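Cellobiose 2-epimerase (Caldibacillus thermoamylovorans, PDB 5ZHB) catalyses the reversible epimerisation of cellobiose at C2 of its reducing-end glucose, giving 4-O-beta-D-glucosyl-D-mannose. Local coordinates at residues P18-L23 against E366-W371; Q55-S60 against C373-A378; G29-L34 against A75-R80. One frame throughout, in Å; residues are numbered along the deposited sequence.

Contact 1: P18-L23 against E366-W371; sequences PFWAKL and EIAGPW
Trp20 and Ala368 mark the nearest backbone approach, their CA atoms 8.8 Å apart, where helix 2-21 runs out against the irregular loop that leads to helix 375-387. At that spacing the gap has to be bridged by side chains. The methyl of Ala368 points at the helix and takes three partners at once. The six-membered end of the Trp20 indole comes closest, with CH2 3.5 Å from Ala368 CB. Phe19 offers the rim of its ring, CE1 lying 4.2 Å from Ala368 CB, which sits near the ring plane. Leu23 completes the trio through CD1, 4.1 Å from Ala368 CB.

One residue earlier, Ile367 sends its CG2 branch to Phe19 CZ at 3.8 Å, the two side chains crossing at about a right angle. Phe19 CG is anti to the backbone N (chi1 165°), and the ring reaches the loop alongside Trp20 with its edge set against the indole: Phe19 CD1 stands 3.5 Å above the Trp20 plane toward its rim, while Trp20 CD1 lies in the plane of the phenyl ring. Together the two rings and Leu23 form the apolar surface that Ile367 and Ala368 meet.

The loop is shaped by a classic beta bulge, in which Ile367 and Ala368 both face Val35 and both bond to its backbone. Trp20 NE1 bonds to Glu351 OE1, and Ile367 O accepts from Lys372 NZ, so these polar atoms have mates outside the interface. Across the contact itself there is apolar packing alone, 160 Å² in total, and all five touching residues are buried. Its cohesion is therefore hydrophobic, depending on how aromatic and aliphatic carbons fit around the Ala368 methyl and the CG2 branch of Ile367 rather than on directional bonds.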
ATOM      1  N   PRO A  18      13.806   0.207 -13.738  1.00 28.10           N
ATOM      2  CA  PRO A  18      14.959  -0.634 -14.114  1.00 28.19           C
ATOM      3  C   PRO A  18      15.532  -1.479 -12.978  1.00 29.13           C
ATOM      4  O   PRO A  18      15.965  -2.605 -13.200  1.00 27.92           O
ATOM      5  CB  PRO A  18      16.003   0.369 -14.672  1.00 30.76           C
ATOM      6  CG  PRO A  18      15.179   1.557 -15.105  1.00 32.51           C
ATOM      7  CD  PRO A  18      13.977   1.615 -14.139  1.00 27.93           C
ATOM      8  N   PHE A  19      15.553  -0.958 -11.738  1.00 27.26           N
ATOM      9  CA  PHE A  19      16.075  -1.742 -10.629  1.00 27.01           C
ATOM     10  C   PHE A  19      15.233  -3.011 -10.422  1.00 27.63           C
ATOM     11  O   PHE A  19      15.773  -4.113 -10.316  1.00 27.17           O
ATOM     12  CB  PHE A  19      16.102  -0.908  -9.347  1.00 27.18           C
ATOM     13  CG  PHE A  19      16.279  -1.730  -8.075  1.00 23.74           C
ATOM     14  CD1 PHE A  19      15.183  -2.249  -7.394  1.00 22.24           C
ATOM     15  CD2 PHE A  19      17.546  -1.939  -7.551  1.00 23.96           C
ATOM     16  CE1 PHE A  19      15.363  -2.986  -6.239  1.00 21.91           C
ATOM     17  CE2 PHE A  19      17.729  -2.668  -6.406  1.00 22.74           C
ATOM     18  CZ  PHE A  19      16.637  -3.159  -5.716  1.00 23.77           C
ATOM     19  N   TRP A  20      13.900  -2.847 -10.402  1.00 26.60           N
ATOM     20  CA  TRP A  20      12.964  -3.946 -10.234  1.00 25.04           C
ATOM     21  C   TRP A  20      13.004  -4.919 -11.413  1.00 28.00           C
ATOM     22  O   TRP A  20      12.919  -6.123 -11.211  1.00 27.75           O
ATOM     23  CB  TRP A  20      11.566  -3.365  -9.960  1.00 24.30           C
ATOM     24  CG  TRP A  20      11.537  -2.747  -8.593  1.00 24.46           C
ATOM     25  CD1 TRP A  20      11.708  -1.449  -8.224  1.00 25.33           C
ATOM     26  CD2 TRP A  20      11.510  -3.508  -7.376  1.00 26.39           C
ATOM     27  NE1 TRP A  20      11.741  -1.339  -6.863  1.00 25.37           N
ATOM     28  CE2 TRP A  20      11.630  -2.590  -6.317  1.00 28.46           C
ATOM     29  CE3 TRP A  20      11.360  -4.868  -7.098  1.00 25.60           C
ATOM     30  CZ2 TRP A  20      11.597  -3.006  -4.991  1.00 33.12           C
ATOM     31  CZ3 TRP A  20      11.346  -5.283  -5.789  1.00 29.37           C
ATOM     32  CH2 TRP A  20      11.493  -4.364  -4.754  1.00 32.01           C
ATOM     33  N   ALA A  21      13.167  -4.412 -12.645  1.00 29.23           N
ATOM     34  CA  ALA A  21      13.333  -5.274 -13.814  1.00 29.77           C
ATOM     35  C   ALA A  21      14.571  -6.170 -13.716  1.00 28.20           C
ATOM     36  O   ALA A  21      14.517  -7.305 -14.183  1.00 29.23           O
ATOM     37  CB  ALA A  21      13.376  -4.444 -15.077  1.00 32.90           C
ATOM     38  N   LYS A  22      15.652  -5.702 -13.065  1.00 28.46           N
ATOM     39  CA  LYS A  22      16.851  -6.496 -12.875  1.00 30.11           C
ATOM     40  C   LYS A  22      16.619  -7.636 -11.872  1.00 32.32           C
ATOM     41  O   LYS A  22      17.511  -8.460 -11.660  1.00 30.75           O
ATOM     42  CB  LYS A  22      18.031  -5.610 -12.437  1.00 33.52           C
ATOM     43  CG  LYS A  22      18.700  -4.761 -13.528  1.00 39.71           C
ATOM     44  CD  LYS A  22      19.822  -3.820 -13.073  1.00 44.99           C
ATOM     45  CE  LYS A  22      19.354  -2.432 -12.658  1.00 52.66           C
ATOM     46  NZ  LYS A  22      20.005  -1.827 -11.479  1.00 51.38           N
ATOM     47  N   LEU A  23      15.456  -7.680 -11.202  1.00 28.07           N
ATOM     48  CA  LEU A  23      15.172  -8.780 -10.282  1.00 27.51           C
ATOM     49  C   LEU A  23      14.275  -9.841 -10.930  1.00 27.07           C
ATOM     50  O   LEU A  23      13.772 -10.736 -10.235  1.00 27.38           O
ATOM     51  CB  LEU A  23      14.529  -8.223  -9.003  1.00 27.61           C
ATOM     52  CG  LEU A  23      15.346  -7.208  -8.199  1.00 30.27           C
ATOM     53  CD1 LEU A  23      14.582  -6.864  -6.916  1.00 31.20           C
ATOM     54  CD2 LEU A  23      16.789  -7.692  -7.874  1.00 30.19           C
ATOM     55  N   GLU A 366      17.129  -4.067   4.308  1.00 22.52           N
ATOM     56  CA  GLU A 366      17.047  -4.530   2.924  1.00 24.34           C
ATOM     57  C   GLU A 366      16.402  -3.475   2.012  1.00 25.59           C
ATOM     58  O   GLU A 366      15.530  -2.707   2.422  1.00 24.87           O
ATOM     59  CB  GLU A 366      16.332  -5.870   2.863  1.00 25.67           C
ATOM     60  CG  GLU A 366      14.816  -5.816   3.051  1.00 29.21           C
ATOM     61  CD  GLU A 366      14.359  -5.940   4.490  1.00 39.97           C
ATOM     62  OE1 GLU A 366      15.115  -5.618   5.429  1.00 38.70           O
ATOM     63  OE2 GLU A 366      13.231  -6.443   4.672  1.00 46.93           O
ATOM     64  N   ILE A 367      16.800  -3.496   0.737  1.00 23.09           N
ATOM     65  CA  ILE A 367      16.302  -2.596  -0.281  1.00 20.99           C
ATOM     66  C   ILE A 367      15.109  -3.218  -0.981  1.00 21.41           C
ATOM     67  O   ILE A 367      14.284  -2.521  -1.547  1.00 21.24           O
ATOM     68  CB  ILE A 367      17.409  -2.281  -1.319  1.00 23.32           C
ATOM     69  CG1 ILE A 367      18.642  -1.799  -0.667  1.00 25.05           C
ATOM     70  CG2 ILE A 367      16.916  -1.291  -2.370  1.00 23.94           C
ATOM     71  CD1 ILE A 367      18.413  -0.738   0.394  1.00 24.32           C
ATOM     72  N   ALA A 368      15.070  -4.538  -1.018  1.00 21.05           N
ATOM     73  CA  ALA A 368      13.977  -5.245  -1.634  1.00 21.46           C
ATOM     74  C   ALA A 368      13.732  -6.519  -0.842  1.00 20.54           C
ATOM     75  O   ALA A 368      14.678  -7.223  -0.470  1.00 23.22           O
ATOM     76  CB  ALA A 368      14.275  -5.543  -3.081  1.00 22.34           C
ATOM     77  N   GLY A 369      12.449  -6.811  -0.630  1.00 19.76           N
ATOM     78  CA  GLY A 369      12.049  -8.024   0.038  1.00 21.34           C
ATOM     79  C   GLY A 369      10.556  -8.052   0.332  1.00 21.75           C
ATOM     80  O   GLY A 369       9.811  -7.237  -0.189  1.00 19.72           O
ATOM     81  N   PRO A 370      10.108  -8.988   1.188  1.00 21.34           N
ATOM     82  CA  PRO A 370       8.688  -9.196   1.414  1.00 25.23           C
ATOM     83  C   PRO A 370       7.945  -7.919   1.783  1.00 21.50           C
ATOM     84  O   PRO A 370       6.762  -7.831   1.488  1.00 19.75           O
ATOM     85  CB  PRO A 370       8.660 -10.241   2.539  1.00 26.76           C
ATOM     86  CG  PRO A 370       9.955 -11.000   2.337  1.00 27.66           C
ATOM     87  CD  PRO A 370      10.946  -9.900   1.985  1.00 24.48           C
ATOM     88  N   TRP A 371       8.613  -6.985   2.468  1.00 19.96           N
ATOM     89  CA  TRP A 371       7.945  -5.786   2.944  1.00 25.70           C
ATOM     90  C   TRP A 371       8.475  -4.525   2.278  1.00 26.18           C
ATOM     91  O   TRP A 371       8.097  -3.433   2.692  1.00 28.14           O
ATOM     92  CB  TRP A 371       8.050  -5.697   4.471  1.00 29.22           C
ATOM     93  CG  TRP A 371       7.257  -6.804   5.107  1.00 33.92           C
ATOM     94  CD1 TRP A 371       7.756  -7.874   5.788  1.00 40.24           C
ATOM     95  CD2 TRP A 371       5.832  -7.026   4.957  1.00 36.48           C
ATOM     96  NE1 TRP A 371       6.733  -8.718   6.129  1.00 43.25           N
ATOM     97  CE2 TRP A 371       5.547  -8.231   5.630  1.00 41.29           C
ATOM     98  CE3 TRP A 371       4.779  -6.322   4.348  1.00 38.33           C
ATOM     99  CZ2 TRP A 371       4.254  -8.749   5.694  1.00 41.46           C
ATOM    100  CZ3 TRP A 371       3.501  -6.850   4.392  1.00 41.40           C
ATOM    101  CH2 TRP A 371       3.247  -8.053   5.055  1.00 39.08           C
TER

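Contact 2: Q55-S60 against C373-A378; sequences QLWAFS and CPYHNA
Trp57 and Tyr375 meet from differently set first torsions: Trp57 CG is anti to the backbone N (chi1 -179°), whereas Tyr375 CG has a chi1 of 137°, well away from a staggered position. With the two CG atoms so placed, the phenol presents its CD1 edge over the indole. Tyr375 CD1 stands 4.2 Å above the indole plane, offset toward the rim of that face, and Trp57 CE3 in turn lies near the plane of the phenol ring. The indole also reaches the backbone of the opposing segment, its CZ3 lying 4.0 Å from Tyr375 O. Several partners could hold Tyr375 in this unusual setting: its OH bonds to Glu191 OE2, Phe116 packs edge-to-face with its ring, and its own CE2 sits 3.3 Å above the centre of the His376 imidazole. Trp57 also stacks on Tyr119.

Beside this aromatic pair the backbones come close together, with Ala58 CA and Tyr375 CA 5.2 Å apart. Small groups make that possible. Ala58 CB points at the opposing segment and touches Pro374 CG at 3.8 Å; one turn farther on it meets Ala378 CB at 4.2 Å. Gln55 lays its CG against Pro374 CD at 4.1 Å, using the aliphatic part of its chain while the amide extends beyond. Trp20 of helix 2-21 packs on Pro374 as well.

All six touching residues are buried, and the centre of the contact lies about 9 Å from the centre of the chain. Helix 49-66 is the second of twelve helices and helix 375-387 the last, and their direct packing fits the closure of the inner ring in an (alpha/alpha)6 barrel, the fold of the GlcNAc 2-epimerase family.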
ATOM      1  N   GLN A  55       4.305  -5.970  -7.006  1.00 21.65           N
ATOM      2  CA  GLN A  55       5.061  -5.986  -8.254  1.00 22.89           C
ATOM      3  C   GLN A  55       4.107  -5.967  -9.457  1.00 24.02           C
ATOM      4  O   GLN A  55       4.301  -5.170 -10.376  1.00 23.36           O
ATOM      5  CB  GLN A  55       6.005  -7.182  -8.289  1.00 19.83           C
ATOM      6  CG  GLN A  55       7.118  -7.119  -7.270  1.00 21.77           C
ATOM      7  CD  GLN A  55       7.598  -8.504  -6.899  1.00 23.61           C
ATOM      8  OE1 GLN A  55       7.064  -9.505  -7.396  1.00 22.67           O
ATOM      9  NE2 GLN A  55       8.576  -8.571  -6.002  1.00 22.65           N
ATOM     10  N   LEU A  56       3.033  -6.762  -9.406  1.00 23.34           N
ATOM     11  CA  LEU A  56       2.075  -6.807 -10.493  1.00 23.71           C
ATOM     12  C   LEU A  56       1.366  -5.464 -10.629  1.00 25.45           C
ATOM     13  O   LEU A  56       1.155  -4.951 -11.738  1.00 25.01           O
ATOM     14  CB  LEU A  56       1.093  -7.945 -10.259  1.00 21.23           C
ATOM     15  CG  LEU A  56      -0.142  -7.967 -11.168  1.00 23.34           C
ATOM     16  CD1 LEU A  56       0.213  -7.985 -12.652  1.00 24.80           C
ATOM     17  CD2 LEU A  56      -0.961  -9.175 -10.808  1.00 26.00           C
ATOM     18  N   TRP A  57       0.972  -4.894  -9.485  1.00 25.50           N
ATOM     19  CA  TRP A  57       0.268  -3.615  -9.508  1.00 22.63           C
ATOM     20  C   TRP A  57       1.149  -2.532 -10.138  1.00 20.70           C
ATOM     21  O   TRP A  57       0.685  -1.795 -11.020  1.00 22.72           O
ATOM     22  CB  TRP A  57      -0.248  -3.230  -8.104  1.00 22.80           C
ATOM     23  CG  TRP A  57      -0.989  -1.926  -8.170  1.00 21.35           C
ATOM     24  CD1 TRP A  57      -2.331  -1.754  -8.346  1.00 22.23           C
ATOM     25  CD2 TRP A  57      -0.389  -0.617  -8.276  1.00 18.73           C
ATOM     26  NE1 TRP A  57      -2.611  -0.423  -8.489  1.00 21.51           N
ATOM     27  CE2 TRP A  57      -1.447   0.297  -8.461  1.00 22.16           C
ATOM     28  CE3 TRP A  57       0.912  -0.140  -8.204  1.00 20.56           C
ATOM     29  CZ2 TRP A  57      -1.223   1.664  -8.602  1.00 23.54           C
ATOM     30  CZ3 TRP A  57       1.135   1.217  -8.310  1.00 22.36           C
ATOM     31  CH2 TRP A  57       0.077   2.099  -8.530  1.00 22.44           C
ATOM     32  N   ALA A  58       2.406  -2.419  -9.675  1.00 21.74           N
ATOM     33  CA  ALA A  58       3.328  -1.370 -10.091  1.00 20.71           C
ATOM     34  C   ALA A  58       3.606  -1.446 -11.595  1.00 24.16           C
ATOM     35  O   ALA A  58       3.518  -0.427 -12.277  1.00 23.68           O
ATOM     36  CB  ALA A  58       4.616  -1.405  -9.291  1.00 20.82           C
ATOM     37  N   PHE A  59       3.902  -2.636 -12.120  1.00 24.36           N
ATOM     38  CA  PHE A  59       4.160  -2.752 -13.550  1.00 25.08           C
ATOM     39  C   PHE A  59       2.904  -2.514 -14.384  1.00 27.36           C
ATOM     40  O   PHE A  59       3.013  -1.917 -15.463  1.00 31.38           O
ATOM     41  CB  PHE A  59       4.778  -4.108 -13.866  1.00 24.08           C
ATOM     42  CG  PHE A  59       6.245  -4.152 -13.515  1.00 24.49           C
ATOM     43  CD1 PHE A  59       7.127  -3.234 -14.060  1.00 27.56           C
ATOM     44  CD2 PHE A  59       6.724  -5.055 -12.575  1.00 28.46           C
ATOM     45  CE1 PHE A  59       8.470  -3.265 -13.722  1.00 31.27           C
ATOM     46  CE2 PHE A  59       8.069  -5.078 -12.248  1.00 27.94           C
ATOM     47  CZ  PHE A  59       8.932  -4.184 -12.819  1.00 31.12           C
ATOM     48  N   SER A  60       1.744  -2.987 -13.929  1.00 25.06           N
ATOM     49  CA  SER A  60       0.499  -2.784 -14.658  1.00 24.89           C
ATOM     50  C   SER A  60       0.157  -1.301 -14.743  1.00 27.82           C
ATOM     51  O   SER A  60      -0.135  -0.798 -15.825  1.00 25.77           O
ATOM     52  CB  SER A  60      -0.656  -3.523 -14.040  1.00 24.99           C
ATOM     53  OG  SER A  60      -0.448  -4.929 -14.034  1.00 26.51           O
ATOM     54  N   CYS A 373       8.930  -3.093  -1.744  1.00 22.70           N
ATOM     55  CA  CYS A 373       8.756  -3.390  -3.149  1.00 26.66           C
ATOM     56  C   CYS A 373       8.465  -2.068  -3.854  1.00 22.48           C
ATOM     57  O   CYS A 373       8.792  -1.010  -3.320  1.00 19.58           O
ATOM     58  CB  CYS A 373       7.804  -4.562  -3.308  1.00 32.14           C
ATOM     59  SG  CYS A 373       6.179  -4.186  -2.605  1.00 35.09           S
ATOM     60  N   PRO A 374       8.085  -2.077  -5.149  1.00 21.06           N
ATOM     61  CA  PRO A 374       7.961  -0.821  -5.889  1.00 23.89           C
ATOM     62  C   PRO A 374       6.602  -0.133  -5.861  1.00 20.71           C
ATOM     63  O   PRO A 374       6.418   0.837  -6.575  1.00 24.20           O
ATOM     64  CB  PRO A 374       8.270  -1.328  -7.311  1.00 23.79           C
ATOM     65  CG  PRO A 374       7.593  -2.668  -7.375  1.00 22.89           C
ATOM     66  CD  PRO A 374       7.833  -3.251  -5.993  1.00 23.02           C
ATOM     67  N   TYR A 375       5.641  -0.647  -5.082  1.00 20.48           N
ATOM     68  CA  TYR A 375       4.278  -0.133  -5.134  1.00 20.15           C
ATOM     69  C   TYR A 375       4.205   1.310  -4.628  1.00 19.78           C
ATOM     70  O   TYR A 375       3.689   2.171  -5.354  1.00 21.75           O
ATOM     71  CB  TYR A 375       3.339  -1.124  -4.437  1.00 19.53           C
ATOM     72  CG  TYR A 375       2.253  -0.603  -3.505  1.00 20.74           C
ATOM     73  CD1 TYR A 375       1.030  -0.153  -3.984  1.00 21.63           C
ATOM     74  CD2 TYR A 375       2.419  -0.655  -2.121  1.00 22.61           C
ATOM     75  CE1 TYR A 375       0.004   0.248  -3.132  1.00 22.26           C
ATOM     76  CE2 TYR A 375       1.401  -0.265  -1.254  1.00 21.02           C
ATOM     77  CZ  TYR A 375       0.198   0.215  -1.759  1.00 23.80           C
ATOM     78  OH  TYR A 375      -0.832   0.578  -0.912  1.00 22.51           O
ATOM     79  N   HIS A 376       4.708   1.580  -3.418  1.00 17.65           N
ATOM     80  CA  HIS A 376       4.522   2.910  -2.830  1.00 18.14           C
ATOM     81  C   HIS A 376       5.203   3.997  -3.676  1.00 19.64           C
ATOM     82  O   HIS A 376       4.592   5.027  -4.006  1.00 18.95           O
ATOM     83  CB  HIS A 376       5.016   2.947  -1.394  1.00 17.71           C
ATOM     84  CG  HIS A 376       4.128   2.363  -0.331  1.00 18.20           C
ATOM     85  ND1 HIS A 376       2.903   2.910   0.012  1.00 17.18           N
ATOM     86  CD2 HIS A 376       4.278   1.256   0.425  1.00 19.80           C
ATOM     87  CE1 HIS A 376       2.337   2.145   0.955  1.00 19.08           C
ATOM     88  NE2 HIS A 376       3.172   1.154   1.251  1.00 17.35           N
ATOM     89  N   ASN A 377       6.481   3.794  -3.972  1.00 18.73           N
ATOM     90  CA  ASN A 377       7.260   4.812  -4.666  1.00 19.62           C
ATOM     91  C   ASN A 377       6.871   4.929  -6.150  1.00 21.31           C
ATOM     92  O   ASN A 377       6.805   6.059  -6.666  1.00 23.52           O
ATOM     93  CB  ASN A 377       8.752   4.693  -4.363  1.00 19.02           C
ATOM     94  CG  ASN A 377       9.399   3.394  -4.790  1.00 23.05           C
ATOM     95  OD1 ASN A 377       8.702   2.417  -5.069  1.00 22.80           O
ATOM     96  ND2 ASN A 377      10.730   3.369  -4.779  1.00 22.53           N
ATOM     97  N   ALA A 378       6.594   3.814  -6.841  1.00 19.98           N
ATOM     98  CA  ALA A 378       6.085   3.893  -8.199  1.00 21.91           C
ATOM     99  C   ALA A 378       4.743   4.606  -8.255  1.00 20.93           C
ATOM    100  O   ALA A 378       4.537   5.471  -9.108  1.00 22.08           O
ATOM    101  CB  ALA A 378       5.953   2.541  -8.840  1.00 21.68           C
TER

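Contact 3: G29-L34 against A75-R80; sequences GGYYGL and ANHAYR
His77 turns the edge of its imidazole toward the face of Tyr31, an offset edge-to-face pair with ring centroids 5.6 Å apart and planes at 84°. A water lies over the centre of one imidazole face, while Gly30 O, Tyr31 CE1 and Arg80 NH2 sit at the ring's edge, in its plane. The phenol ring has Ala78 CB at its own edge, 4.1 Å from Tyr31 CE1. This is a loop-to-helix contact of the (alpha/alpha)6 barrel: residues 29-34 follow the first helix and pack on helix 69-86.

With CG anti to the backbone N (chi1 -174°), His77 is directed toward the loop. From there NE2 meets Gly30 O at 2.9 Å in a weak hydrogen bond, bent to 128° at the hydrogen. Asp25 O is a second weak acceptor for NE2. The water ties the same backbones together, accepting from Gly30 N and donating to His77 O at 2.6 Å. An alanine in place of His77 would probably leave Gly30 O without this donor and remove the ring beneath the water and beside the Tyr31 face. At the far end of the phenol, Tyr31 OH is hydrogen-bonded to Gln74 OE1.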
ATOM      1  N   GLY A  29      10.479 -17.902 -11.765  1.00 31.94           N
ATOM      2  CA  GLY A  29       9.223 -17.151 -11.809  1.00 30.19           C
ATOM      3  C   GLY A  29       9.266 -15.954 -10.852  1.00 29.80           C
ATOM      4  O   GLY A  29      10.042 -15.937  -9.904  1.00 26.95           O
ATOM      5  N   GLY A  30       8.443 -14.942 -11.133  1.00 31.08           N
ATOM      6  CA  GLY A  30       8.378 -13.728 -10.324  1.00 29.37           C
ATOM      7  C   GLY A  30       9.709 -12.991 -10.256  1.00 29.09           C
ATOM      8  O   GLY A  30      10.456 -12.947 -11.234  1.00 28.28           O
ATOM      9  N   TYR A  31       9.991 -12.437  -9.062  1.00 26.17           N
ATOM     10  CA  TYR A  31      11.136 -11.590  -8.791  1.00 22.81           C
ATOM     11  C   TYR A  31      11.885 -12.120  -7.580  1.00 22.80           C
ATOM     12  O   TYR A  31      11.268 -12.634  -6.636  1.00 24.70           O
ATOM     13  CB  TYR A  31      10.635 -10.149  -8.597  1.00 24.52           C
ATOM     14  CG  TYR A  31      10.034  -9.605  -9.875  1.00 24.00           C
ATOM     15  CD1 TYR A  31       8.759  -9.980 -10.270  1.00 24.89           C
ATOM     16  CD2 TYR A  31      10.768  -8.774 -10.705  1.00 26.71           C
ATOM     17  CE1 TYR A  31       8.225  -9.546 -11.464  1.00 25.95           C
ATOM     18  CE2 TYR A  31      10.242  -8.330 -11.907  1.00 29.82           C
ATOM     19  CZ  TYR A  31       8.976  -8.731 -12.295  1.00 29.40           C
ATOM     20  OH  TYR A  31       8.427  -8.286 -13.462  1.00 34.90           O
ATOM     21  N   TYR A  32      13.221 -12.017  -7.628  1.00 23.36           N
ATOM     22  CA  TYR A  32      14.068 -12.471  -6.537  1.00 25.43           C
ATOM     23  C   TYR A  32      13.602 -11.810  -5.233  1.00 25.80           C
ATOM     24  O   TYR A  32      13.247 -10.629  -5.214  1.00 21.15           O
ATOM     25  CB  TYR A  32      15.551 -12.172  -6.775  1.00 28.82           C
ATOM     26  CG  TYR A  32      16.130 -12.742  -8.070  1.00 32.70           C
ATOM     27  CD1 TYR A  32      16.005 -14.088  -8.387  1.00 35.29           C
ATOM     28  CD2 TYR A  32      16.777 -11.919  -8.989  1.00 34.06           C
ATOM     29  CE1 TYR A  32      16.551 -14.610  -9.548  1.00 37.39           C
ATOM     30  CE2 TYR A  32      17.304 -12.423 -10.173  1.00 36.11           C
ATOM     31  CZ  TYR A  32      17.199 -13.777 -10.442  1.00 39.51           C
ATOM     32  OH  TYR A  32      17.705 -14.310 -11.587  1.00 39.75           O
ATOM     33  N   GLY A  33      13.660 -12.572  -4.141  1.00 23.80           N
ATOM     34  CA  GLY A  33      12.871 -12.278  -2.955  1.00 25.95           C
ATOM     35  C   GLY A  33      13.532 -11.305  -1.984  1.00 24.18           C
ATOM     36  O   GLY A  33      12.864 -10.811  -1.085  1.00 23.98           O
ATOM     37  N   LEU A  34      14.837 -11.035  -2.145  1.00 23.46           N
ATOM     38  CA  LEU A  34      15.595 -10.231  -1.190  1.00 22.49           C
ATOM     39  C   LEU A  34      16.795  -9.592  -1.890  1.00 24.73           C
ATOM     40  O   LEU A  34      17.526 -10.292  -2.603  1.00 26.38           O
ATOM     41  CB  LEU A  34      16.109 -11.072  -0.027  1.00 22.78           C
ATOM     42  CG  LEU A  34      16.728 -10.329   1.165  1.00 25.32           C
ATOM     43  CD1 LEU A  34      15.671  -9.535   1.907  1.00 27.76           C
ATOM     44  CD2 LEU A  34      17.385 -11.321   2.116  1.00 28.71           C
ATOM     45  N   ALA A  75       4.692  -6.925 -16.051  1.00 28.54           N
ATOM     46  CA  ALA A  75       3.390  -7.214 -15.450  1.00 30.36           C
ATOM     47  C   ALA A  75       2.944  -8.651 -15.736  1.00 33.84           C
ATOM     48  O   ALA A  75       2.454  -9.352 -14.846  1.00 25.77           O
ATOM     49  CB  ALA A  75       2.346  -6.244 -15.910  1.00 27.22           C
ATOM     50  N   ASN A  76       3.071  -9.083 -17.001  1.00 32.12           N
ATOM     51  CA  ASN A  76       2.738 -10.459 -17.346  1.00 32.10           C
ATOM     52  C   ASN A  76       3.504 -11.469 -16.502  1.00 28.69           C
ATOM     53  O   ASN A  76       2.916 -12.458 -16.076  1.00 28.95           O
ATOM     54  CB  ASN A  76       3.027 -10.780 -18.806  1.00 32.45           C
ATOM     55  CG  ASN A  76       2.189  -9.926 -19.726  1.00 33.10           C
ATOM     56  OD1 ASN A  76       1.038  -9.575 -19.409  1.00 35.16           O
ATOM     57  ND2 ASN A  76       2.771  -9.561 -20.856  1.00 34.78           N
ATOM     58  N   HIS A  77       4.817 -11.258 -16.339  1.00 28.69           N
ATOM     59  CA  HIS A  77       5.662 -12.161 -15.575  1.00 29.50           C
ATOM     60  C   HIS A  77       5.183 -12.254 -14.118  1.00 30.18           C
ATOM     61  O   HIS A  77       5.188 -13.320 -13.490  1.00 27.06           O
ATOM     62  CB  HIS A  77       7.107 -11.667 -15.667  1.00 31.41           C
ATOM     63  CG  HIS A  77       8.090 -12.581 -15.055  1.00 30.50           C
ATOM     64  ND1 HIS A  77       8.447 -13.750 -15.689  1.00 31.46           N
ATOM     65  CD2 HIS A  77       8.772 -12.557 -13.893  1.00 31.17           C
ATOM     66  CE1 HIS A  77       9.338 -14.393 -14.948  1.00 29.39           C
ATOM     67  NE2 HIS A  77       9.536 -13.699 -13.840  1.00 33.70           N
ATOM     68  N   ALA A  78       4.763 -11.110 -13.573  1.00 29.58           N
ATOM     69  CA  ALA A  78       4.253 -11.072 -12.207  1.00 26.84           C
ATOM     70  C   ALA A  78       2.920 -11.803 -12.101  1.00 24.33           C
ATOM     71  O   ALA A  78       2.695 -12.552 -11.150  1.00 22.96           O
ATOM     72  CB  ALA A  78       4.167  -9.635 -11.731  1.00 26.18           C
ATOM     73  N   TYR A  79       2.048 -11.612 -13.100  1.00 23.62           N
ATOM     74  CA  TYR A  79       0.737 -12.240 -13.130  1.00 26.05           C
ATOM     75  C   TYR A  79       0.845 -13.770 -13.103  1.00 27.54           C
ATOM     76  O   TYR A  79       0.142 -14.442 -12.321  1.00 26.94           O
ATOM     77  CB  TYR A  79      -0.039 -11.733 -14.344  1.00 25.46           C
ATOM     78  CG  TYR A  79      -1.371 -12.438 -14.477  1.00 27.73           C
ATOM     79  CD1 TYR A  79      -2.451 -12.047 -13.704  1.00 27.51           C
ATOM     80  CD2 TYR A  79      -1.543 -13.487 -15.374  1.00 29.65           C
ATOM     81  CE1 TYR A  79      -3.673 -12.681 -13.805  1.00 31.37           C
ATOM     82  CE2 TYR A  79      -2.761 -14.133 -15.472  1.00 30.53           C
ATOM     83  CZ  TYR A  79      -3.826 -13.726 -14.693  1.00 29.03           C
ATOM     84  OH  TYR A  79      -5.056 -14.292 -14.797  1.00 29.50           O
ATOM     85  N   ARG A  80       1.735 -14.299 -13.958  1.00 30.71           N
ATOM     86  CA  ARG A  80       2.024 -15.726 -14.030  1.00 31.62           C
ATOM     87  C   ARG A  80       2.439 -16.294 -12.678  1.00 28.57           C
ATOM     88  O   ARG A  80       1.891 -17.282 -12.228  1.00 29.69           O
ATOM     89  CB  ARG A  80       3.127 -16.037 -15.051  1.00 32.58           C
ATOM     90  CG  ARG A  80       2.662 -15.828 -16.485  1.00 37.30           C
ATOM     91  CD  ARG A  80       3.676 -16.396 -17.471  1.00 41.14           C
ATOM     92  NE  ARG A  80       4.875 -15.581 -17.695  1.00 46.37           N
ATOM     93  CZ  ARG A  80       4.984 -14.533 -18.512  1.00 51.26           C
ATOM     94  NH1 ARG A  80       3.989 -14.180 -19.318  1.00 56.26           N
ATOM     95  NH2 ARG A  80       6.112 -13.844 -18.531  1.00 52.79           N
TER
HETATM   96  O   HOH W   1       6.447 -15.618 -13.415  1.00 25.59           O

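The three contacts form one continuous cluster. The centres of contacts 1 and 2 are about 10 Å apart, those of contact 1 and contact 3 about 11 Å, and those of contact 2 and contact 3 about 12 Å. Trp20 joins the first two: its CH2 lies 3.3 Å from Cys373 CA. Glu351 OE1 serves both, bonding to Trp20 NE1 and Asn377 ND2. Contact 3 connects to contact 1 through a probable hydrogen bond between Leu23 O and Tyr32 N, 3.0 Å. Contact 2 is innermost, its centre about 9 Å from the chain centre against about 16 Å for contact 1 and 18 Å for contact 3, consistent with inner-barrel helices that in this family surround the sugar-binding cavity.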